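Local coordinates for selenium-binding protein (Sulfolobus tokodaii, PDB 2ECE) that is of unknown function but folds as a beta propeller and may bind selenium, at residues I300-L305 with V319-T324; W340-V345 with G366-A371; I108-T113 with I122-E127. One frame throughout, in Å; residues are numbered along the deposited sequence.

Contact 1: I300-L305 with V319-T324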
loop_
_atom_site.group_PDB
_atom_site.type_symbol
_atom_site.label_atom_id
_atom_site.label_comp_id
_atom_site.label_asym_id
_atom_site.label_seq_id
_atom_site.Cartn_x
_atom_site.Cartn_y
_atom_site.Cartn_z
ATOM N N ILE A 300 -3.121 -19.466 0.945
ATOM C CA ILE A 300 -2.691 -19.701 2.311
ATOM C C ILE A 300 -3.917 -19.992 3.164
ATOM O O ILE A 300 -4.837 -19.181 3.237
ATOM C CB ILE A 300 -1.943 -18.472 2.877
ATOM C CG1 ILE A 300 -0.711 -18.179 2.012
ATOM C CG2 ILE A 300 -1.534 -18.730 4.324
ATOM C CD1 ILE A 300 0.023 -16.915 2.394
ATOM N N PRO A 301 -3.950 -21.169 3.811
ATOM C CA PRO A 301 -5.080 -21.557 4.660
ATOM C C PRO A 301 -5.058 -20.928 6.052
ATOM O O PRO A 301 -4.014 -20.480 6.538
ATOM C CB PRO A 301 -4.952 -23.075 4.716
ATOM C CG PRO A 301 -3.464 -23.253 4.760
ATOM C CD PRO A 301 -2.999 -22.289 3.670
ATOM N N ALA A 302 -6.224 -20.893 6.687
ATOM C CA ALA A 302 -6.340 -20.350 8.030
ATOM C C ALA A 302 -5.721 -21.363 8.996
ATOM O O ALA A 302 -5.623 -22.550 8.676
ATOM C CB ALA A 302 -7.807 -20.116 8.374
ATOM N N GLU A 303 -5.295 -20.896 10.167
ATOM C CA GLU A 303 -4.694 -21.777 11.165
ATOM C C GLU A 303 -5.641 -22.017 12.337
ATOM O O GLU A 303 -5.998 -21.086 13.058
ATOM C CB GLU A 303 -3.391 -21.182 11.706
ATOM C CG GLU A 303 -2.179 -21.328 10.798
ATOM C CD GLU A 303 -1.648 -22.752 10.739
ATOM O OE1 GLU A 303 -2.129 -23.602 11.518
ATOM O OE2 GLU A 303 -0.741 -23.016 9.919
ATOM N N PRO A 304 -6.078 -23.270 12.530
ATOM C CA PRO A 304 -6.983 -23.546 13.652
ATOM C C PRO A 304 -6.358 -23.158 15.000
ATOM O O PRO A 304 -5.160 -23.352 15.227
ATOM C CB PRO A 304 -7.265 -25.050 13.516
ATOM C CG PRO A 304 -6.141 -25.567 12.614
ATOM C CD PRO A 304 -5.957 -24.439 11.645
ATOM N N LEU A 305 -7.178 -22.587 15.876
ATOM C CA LEU A 305 -6.744 -22.141 17.197
ATOM C C LEU A 305 -8.022 -22.026 18.025
ATOM O O LEU A 305 -8.987 -21.408 17.573
ATOM C CB LEU A 305 -6.095 -20.757 17.087
ATOM C CG LEU A 305 -4.751 -20.424 17.744
ATOM C CD1 LEU A 305 -4.782 -18.955 18.168
ATOM C CD2 LEU A 305 -4.491 -21.310 18.946
ATOM N N VAL A 319 -7.556 -18.778 12.722
ATOM C CA VAL A 319 -6.968 -17.465 12.478
ATOM C C VAL A 319 -6.734 -17.362 10.980
ATOM O O VAL A 319 -5.944 -18.119 10.412
ATOM C CB VAL A 319 -5.616 -17.299 13.202
ATOM C CG1 VAL A 319 -5.054 -15.898 12.953
ATOM C CG2 VAL A 319 -5.792 -17.547 14.697
ATOM N N PRO A 320 -7.433 -16.438 10.309
ATOM C CA PRO A 320 -7.231 -16.314 8.867
ATOM C C PRO A 320 -5.866 -15.678 8.657
ATOM O O PRO A 320 -5.399 -14.914 9.507
ATOM C CB PRO A 320 -8.372 -15.390 8.431
ATOM C CG PRO A 320 -9.381 -15.490 9.575
ATOM C CD PRO A 320 -8.480 -15.515 10.769
ATOM N N PRO A 321 -5.189 -16.004 7.546
ATOM C CA PRO A 321 -3.882 -15.387 7.344
ATOM C C PRO A 321 -4.032 -13.880 7.162
ATOM O O PRO A 321 -3.187 -13.111 7.615
ATOM C CB PRO A 321 -3.362 -16.085 6.087
ATOM C CG PRO A 321 -4.627 -16.421 5.345
ATOM C CD PRO A 321 -5.499 -16.945 6.457
ATOM N N LEU A 322 -5.132 -13.474 6.528
ATOM C CA LEU A 322 -5.416 -12.065 6.255
ATOM C C LEU A 322 -4.238 -11.386 5.574
ATOM O O LEU A 322 -3.590 -10.508 6.151
ATOM C CB LEU A 322 -5.759 -11.309 7.542
ATOM C CG LEU A 322 -7.013 -11.743 8.308
ATOM C CD1 LEU A 322 -7.149 -10.901 9.576
ATOM C CD2 LEU A 322 -8.239 -11.588 7.419
ATOM N N VAL A 323 -3.951 -11.813 4.350
ATOM C CA VAL A 323 -2.866 -11.217 3.578
ATOM C C VAL A 323 -3.407 -9.881 3.088
ATOM O O VAL A 323 -4.257 -9.843 2.197
ATOM C CB VAL A 323 -2.485 -12.108 2.378
ATOM C CG1 VAL A 323 -1.453 -11.400 1.501
ATOM C CG2 VAL A 323 -1.912 -13.440 2.890
ATOM N N THR A 324 -2.919 -8.794 3.684
ATOM C CA THR A 324 -3.381 -7.449 3.343
ATOM C C THR A 324 -2.477 -6.617 2.426
ATOM O O THR A 324 -2.944 -5.660 1.805
ATOM C CB THR A 324 -3.639 -6.635 4.620
ATOM O OG1 THR A 324 -2.467 -6.662 5.442
ATOM C CG2 THR A 324 -4.818 -7.212 5.396
#
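The flat groups here are peptide planes: the N of E303 stands 29° above the carbonyl plane of V319, and the N of V319 stands 40° above that of E303, so neither N-H comes in along a lone pair. The two bonds close one antiparallel hydrogen-bonded pair, E303 N to V319 O at 2.9 Å and V319 N to E303 O at 2.8 Å. The same V319 oxygen also touches A302, whose CB lies 3.4 Å from V319 O. The ring of P321 brings its CB, CG and CD rim to segment 300-305. Its CG rests 3.5 Å from the carbonyl O of I300, its CD meets P301 O and the CA of A302, and its CB lies 3.7 Å from I300 CG2 as the two side chains pass one another running opposite ways. With its chain extended (chi2 174°), I300 carries CD1 on to V323 CG2 at 4.0 Å, and these two side chains cross at about a right angle. Beyond the paired residues, L305 runs alongside V319, pointing the same way, its CD1 3.9 Å from V319 CG2, the branch that lies beside the backbone N. The contact is thus one bonded backbone pair with apolar packing at both ends. Strand 318-319 adds a short fifth strand to the antiparallel sheet by pairing with the end of strand 291-304. From there the chain leaves for the next sheet: P321 and V323 pack on L339 of strand 334-339, while I300 reaches L337 of that strand and R346 and Y348 of strand 344-349.

Contact 2: W340-V345 with G366-A371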
loop_
_atom_site.group_PDB
_atom_site.type_symbol
_atom_site.label_atom_id
_atom_site.label_comp_id
_atom_site.label_asym_id
_atom_site.label_seq_id
_atom_site.Cartn_x
_atom_site.Cartn_y
_atom_site.Cartn_z
ATOM N N TRP A 340 -1.396 -10.396 8.189
ATOM C CA TRP A 340 -1.842 -9.590 9.312
ATOM C C TRP A 340 -2.642 -10.369 10.351
ATOM O O TRP A 340 -2.824 -9.901 11.470
ATOM C CB TRP A 340 -2.675 -8.427 8.782
ATOM C CG TRP A 340 -2.898 -7.347 9.778
ATOM C CD1 TRP A 340 -1.949 -6.540 10.344
ATOM C CD2 TRP A 340 -4.159 -6.903 10.287
ATOM N NE1 TRP A 340 -2.548 -5.612 11.170
ATOM C CE2 TRP A 340 -3.904 -5.817 11.155
ATOM C CE3 TRP A 340 -5.484 -7.322 10.097
ATOM C CZ2 TRP A 340 -4.922 -5.138 11.822
ATOM C CZ3 TRP A 340 -6.501 -6.642 10.765
ATOM C CH2 TRP A 340 -6.210 -5.567 11.617
ATOM N N GLY A 341 -3.124 -11.552 9.978
ATOM C CA GLY A 341 -3.885 -12.356 10.917
ATOM C C GLY A 341 -2.968 -13.300 11.667
ATOM O O GLY A 341 -2.812 -13.207 12.883
ATOM N N ILE A 342 -2.337 -14.205 10.928
ATOM C CA ILE A 342 -1.430 -15.173 11.525
ATOM C C ILE A 342 -0.172 -14.543 12.136
ATOM O O ILE A 342 0.267 -14.954 13.214
ATOM C CB ILE A 342 -1.054 -16.248 10.484
ATOM C CG1 ILE A 342 -2.248 -17.190 10.299
ATOM C CG2 ILE A 342 0.206 -16.997 10.918
ATOM C CD1 ILE A 342 -2.180 -18.048 9.070
ATOM N N GLY A 343 0.400 -13.550 11.456
ATOM C CA GLY A 343 1.588 -12.884 11.967
ATOM C C GLY A 343 2.883 -13.234 11.253
ATOM O O GLY A 343 3.846 -13.684 11.881
ATOM N N GLU A 344 2.929 -13.012 9.942
ATOM C CA GLU A 344 4.131 -13.334 9.181
ATOM C C GLU A 344 4.381 -12.406 7.994
ATOM O O GLU A 344 3.502 -11.657 7.561
ATOM C CB GLU A 344 4.047 -14.762 8.616
ATOM C CG GLU A 344 3.802 -15.894 9.611
ATOM C CD GLU A 344 3.617 -17.245 8.912
ATOM O OE1 GLU A 344 3.620 -17.277 7.661
ATOM O OE2 GLU A 344 3.461 -18.271 9.606
ATOM N N VAL A 345 5.609 -12.469 7.495
ATOM C CA VAL A 345 6.014 -11.764 6.293
ATOM C C VAL A 345 6.683 -12.917 5.567
ATOM O O VAL A 345 7.524 -13.614 6.150
ATOM C CB VAL A 345 7.067 -10.658 6.523
ATOM C CG1 VAL A 345 7.521 -10.118 5.174
ATOM C CG2 VAL A 345 6.483 -9.517 7.348
ATOM N N GLY A 366 0.962 -11.125 15.487
ATOM C CA GLY A 366 -0.047 -12.034 14.970
ATOM C C GLY A 366 -0.942 -12.673 16.015
ATOM O O GLY A 366 -0.515 -12.950 17.139
ATOM N N ILE A 367 -2.197 -12.903 15.648
ATOM C CA ILE A 367 -3.135 -13.535 16.564
ATOM C C ILE A 367 -2.692 -14.985 16.767
ATOM O O ILE A 367 -2.875 -15.558 17.843
ATOM C CB ILE A 367 -4.568 -13.514 15.997
ATOM C CG1 ILE A 367 -5.052 -12.070 15.853
ATOM C CG2 ILE A 367 -5.499 -14.298 16.905
ATOM C CD1 ILE A 367 -6.324 -11.927 15.040
ATOM N N PHE A 368 -2.092 -15.572 15.733
ATOM C CA PHE A 368 -1.635 -16.953 15.813
ATOM C C PHE A 368 -0.278 -17.116 16.492
ATOM O O PHE A 368 -0.167 -17.839 17.478
ATOM C CB PHE A 368 -1.577 -17.588 14.420
ATOM C CG PHE A 368 -1.254 -19.058 14.441
ATOM C CD1 PHE A 368 -2.179 -19.983 14.924
ATOM C CD2 PHE A 368 -0.014 -19.519 14.001
ATOM C CE1 PHE A 368 -1.875 -21.344 14.970
ATOM C CE2 PHE A 368 0.302 -20.879 14.043
ATOM C CZ PHE A 368 -0.630 -21.793 14.528
ATOM N N HIS A 369 0.748 -16.441 15.975
ATOM C CA HIS A 369 2.101 -16.546 16.533
ATOM C C HIS A 369 2.372 -15.743 17.807
ATOM O O HIS A 369 3.143 -16.185 18.658
ATOM C CB HIS A 369 3.153 -16.125 15.499
ATOM C CG HIS A 369 3.217 -17.001 14.287
ATOM N ND1 HIS A 369 3.444 -18.358 14.356
ATOM C CD2 HIS A 369 3.139 -16.699 12.969
ATOM C CE1 HIS A 369 3.505 -18.855 13.133
ATOM N NE2 HIS A 369 3.322 -17.869 12.273
ATOM N N ARG A 370 1.761 -14.567 17.938
ATOM C CA ARG A 370 2.010 -13.720 19.106
ATOM C C ARG A 370 3.523 -13.610 19.303
ATOM O O ARG A 370 4.021 -13.542 20.428
ATOM C CB ARG A 370 1.371 -14.323 20.361
ATOM C CG ARG A 370 0.138 -13.579 20.846
ATOM C CD ARG A 370 -1.058 -13.828 19.943
ATOM N NE ARG A 370 -2.170 -12.904 20.191
ATOM C CZ ARG A 370 -2.193 -11.633 19.794
ATOM N NH1 ARG A 370 -1.162 -11.126 19.127
ATOM N NH2 ARG A 370 -3.252 -10.870 20.051
ATOM N N ALA A 371 4.246 -13.587 18.188
ATOM C CA ALA A 371 5.701 -13.523 18.198
ATOM C C ALA A 371 6.278 -12.161 18.558
ATOM O O ALA A 371 5.950 -11.150 17.935
ATOM C CB ALA A 371 6.241 -13.967 16.839
#
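Two glycines make the tight part of this contact: G343 CA and G366 CA lie only 3.5 Å apart, and a CB on either would run into the opposite backbone. Both also adopt backbone angles that call for glycine. Around them, carbonyls of 341-342 receive N-H groups from the turn 366-371 nearly along their C=O axes: I367 N reaches G341 O at 2.8 Å, and H369 N reaches I342 O at 3.2 Å. The looser side is the more exposed one, where R370 bends back to its own segment with a weak bond from NH1 to G366 O, and F368 is only partly buried. The F368 CB sits 3.4 Å from I342 O, and its ring leads away, with CD2 3.6 Å above one face of the H369 imidazole, offset toward the rim. Between the two sides stands H369. Its CD2 meets G343 O at 3.3 Å near the ring plane, I342 CG2 approaches its NE2, and that nitrogen donates to E344 OE2 at 2.7 Å. This bond is nearly straight (173°), uses the anti lone pair of OE2, and joins a carboxylate and a ring only 18° from coplanar. An alanine at H369 would probably cost E344 this N-H partner and remove the one side-chain hydrogen bond between the two segments. The other oxygen, E344 OE1, forms a salt bridge with R346, so each carboxylate oxygen has a partner. Such a charge beside the imidazole would tend to favour its protonated form, although R346 should offset part of the effect.

Contact 3: I108-T113 with I122-E127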
loop_
_atom_site.group_PDB
_atom_site.type_symbol
_atom_site.label_atom_id
_atom_site.label_comp_id
_atom_site.label_asym_id
_atom_site.label_seq_id
_atom_site.Cartn_x
_atom_site.Cartn_y
_atom_site.Cartn_z
ATOM N N ILE A 108 -5.944 16.676 1.554
ATOM C CA ILE A 108 -4.661 16.343 0.924
ATOM C C ILE A 108 -3.594 17.333 1.372
ATOM O O ILE A 108 -3.763 18.552 1.238
ATOM C CB ILE A 108 -4.711 16.401 -0.617
ATOM C CG1 ILE A 108 -5.774 15.446 -1.159
ATOM C CG2 ILE A 108 -3.337 16.001 -1.199
ATOM C CD1 ILE A 108 -5.969 15.558 -2.664
ATOM N N TYR A 109 -2.504 16.815 1.924
ATOM C CA TYR A 109 -1.407 17.675 2.339
ATOM C C TYR A 109 -0.305 17.560 1.292
ATOM O O TYR A 109 -0.074 16.478 0.734
ATOM C CB TYR A 109 -0.847 17.236 3.695
ATOM C CG TYR A 109 -1.847 17.265 4.826
ATOM C CD1 TYR A 109 -2.544 16.117 5.199
ATOM C CD2 TYR A 109 -2.075 18.436 5.544
ATOM C CE1 TYR A 109 -3.438 16.133 6.264
ATOM C CE2 TYR A 109 -2.969 18.466 6.608
ATOM C CZ TYR A 109 -3.646 17.313 6.967
ATOM O OH TYR A 109 -4.520 17.340 8.033
ATOM N N ILE A 110 0.361 18.676 1.020
ATOM C CA ILE A 110 1.473 18.707 0.079
ATOM C C ILE A 110 2.643 19.049 0.995
ATOM O O ILE A 110 2.719 20.163 1.525
ATOM C CB ILE A 110 1.306 19.821 -0.977
ATOM C CG1 ILE A 110 -0.072 19.717 -1.644
ATOM C CG2 ILE A 110 2.403 19.702 -2.027
ATOM C CD1 ILE A 110 -0.326 18.398 -2.353
ATOM N N ILE A 111 3.540 18.086 1.191
ATOM C CA ILE A 111 4.676 18.264 2.088
ATOM C C ILE A 111 6.012 18.314 1.350
ATOM O O ILE A 111 6.432 17.344 0.718
ATOM C CB ILE A 111 4.675 17.139 3.154
ATOM C CG1 ILE A 111 3.333 17.154 3.892
ATOM C CG2 ILE A 111 5.820 17.334 4.146
ATOM C CD1 ILE A 111 3.131 16.010 4.860
ATOM N N ASP A 112 6.674 19.465 1.447
ATOM C CA ASP A 112 7.952 19.720 0.788
ATOM C C ASP A 112 9.122 19.081 1.541
ATOM O O ASP A 112 9.293 19.310 2.736
ATOM C CB ASP A 112 8.164 21.236 0.697
ATOM C CG ASP A 112 9.240 21.627 -0.303
ATOM O OD1 ASP A 112 9.967 20.738 -0.796
ATOM O OD2 ASP A 112 9.361 22.837 -0.594
ATOM N N THR A 113 9.928 18.289 0.842
ATOM C CA THR A 113 11.079 17.643 1.467
ATOM C C THR A 113 12.390 18.391 1.203
ATOM O O THR A 113 13.470 17.917 1.574
ATOM C CB THR A 113 11.248 16.195 0.978
ATOM O OG1 THR A 113 11.441 16.184 -0.442
ATOM C CG2 THR A 113 10.025 15.366 1.341
ATOM N N ILE A 122 4.847 21.182 5.648
ATOM C CA ILE A 122 3.589 21.244 4.914
ATOM C C ILE A 122 3.564 22.611 4.246
ATOM O O ILE A 122 3.657 23.630 4.928
ATOM C CB ILE A 122 2.371 21.166 5.856
ATOM C CG1 ILE A 122 2.391 19.855 6.643
ATOM C CG2 ILE A 122 1.081 21.306 5.048
ATOM C CD1 ILE A 122 1.330 19.800 7.732
ATOM N N ILE A 123 3.444 22.644 2.924
ATOM C CA ILE A 123 3.415 23.916 2.222
ATOM C C ILE A 123 2.080 24.229 1.558
ATOM O O ILE A 123 1.876 25.339 1.068
ATOM C CB ILE A 123 4.555 24.011 1.172
ATOM C CG1 ILE A 123 4.564 22.778 0.267
ATOM C CG2 ILE A 123 5.890 24.186 1.882
ATOM C CD1 ILE A 123 3.810 22.968 -1.030
ATOM N N LYS A 124 1.169 23.260 1.551
ATOM C CA LYS A 124 -0.150 23.458 0.952
ATOM C C LYS A 124 -1.145 22.399 1.413
ATOM O O LYS A 124 -0.797 21.227 1.582
ATOM C CB LYS A 124 -0.062 23.437 -0.578
ATOM C CG LYS A 124 -1.405 23.682 -1.282
ATOM C CD LYS A 124 -1.217 23.977 -2.769
ATOM C CE LYS A 124 -2.506 24.482 -3.407
ATOM N NZ LYS A 124 -2.265 25.113 -4.735
ATOM N N VAL A 125 -2.383 22.823 1.634
ATOM C CA VAL A 125 -3.434 21.914 2.056
ATOM C C VAL A 125 -4.630 22.054 1.127
ATOM O O VAL A 125 -5.074 23.167 0.842
ATOM C CB VAL A 125 -3.919 22.214 3.490
ATOM C CG1 VAL A 125 -5.070 21.282 3.855
ATOM C CG2 VAL A 125 -2.770 22.047 4.484
ATOM N N ILE A 126 -5.131 20.927 0.637
ATOM C CA ILE A 126 -6.310 20.932 -0.213
ATOM C C ILE A 126 -7.377 20.412 0.732
ATOM O O ILE A 126 -7.360 19.240 1.104
ATOM C CB ILE A 126 -6.163 19.964 -1.395
ATOM C CG1 ILE A 126 -4.918 20.317 -2.203
ATOM C CG2 ILE A 126 -7.399 20.042 -2.282
ATOM C CD1 ILE A 126 -4.585 19.306 -3.255
ATOM N N GLU A 127 -8.287 21.289 1.150
ATOM C CA GLU A 127 -9.334 20.906 2.085
ATOM C C GLU A 127 -10.311 19.883 1.509
ATOM O O GLU A 127 -10.538 19.823 0.299
ATOM C CB GLU A 127 -10.095 22.154 2.564
ATOM C CG GLU A 127 -9.253 23.146 3.384
ATOM C CD GLU A 127 -8.741 22.562 4.699
ATOM O OE1 GLU A 127 -9.307 21.559 5.177
ATOM O OE2 GLU A 127 -7.777 23.117 5.271
#
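Strands 108-112 and 121-126 form a beta hairpin, the outer half of a four-stranded antiparallel blade of the propeller, and a classic beta bulge interrupts their pairing. The bulge lies where I123 and K124 both face I110: the oxygen of I110 takes a firm bond from I123 N at 2.9 Å and a weak one from K124 N, and the register slips by one before I111 pairs with I122. I110 lies at the bulge and packs on both residues opposite it. Its CB lies 3.6 Å from K124 O and also meets K124 CB; CG1, beside the backbone N, runs along the same two atoms. The branch CG2, anti to that N, meets I123 CD1 at 3.7 Å, and chi2 of -60° folds the tip CD1 toward I126 CD1, a looser 4.4 Å away. I108, I110, K124 and I126 share this face, where V131 of helix 128-135 packs on I108 and I126. On the other face Y109 lies alongside V125, CD2 to CG2 at 3.8 Å, and I111 crosses I122 obliquely. The polar ends lead elsewhere: the Y109 hydroxyl to D71, K124 NZ to S173 O and E175, and D112 to R96. At the end remote from the bulge the pairing is regular, and I126 N points almost straight (175°) at I108 O, 2.8 Å away in the carbonyl plane.

Contacts 1 and 2 are neighbours with centres 9 Å apart, joined directly where P321 O probably accepts a hydrogen bond from G341 N. Contact 3 lies on the opposite side of the chain's centre, about 38 Å from contact 1 and 36 Å from contact 2 between centres. Contacts 2 and 3 are mostly buried and contact 1 only partly so. Contact 3 holds adjacent strands within one blade through a ladder of backbone bonds and branched apolar side chains. Contact 1 adds a short edge strand to a sheet with one bonded pair and proline packing, whereas contact 2 ties a loop to a strand start through glycines and a histidine-carboxylate bond.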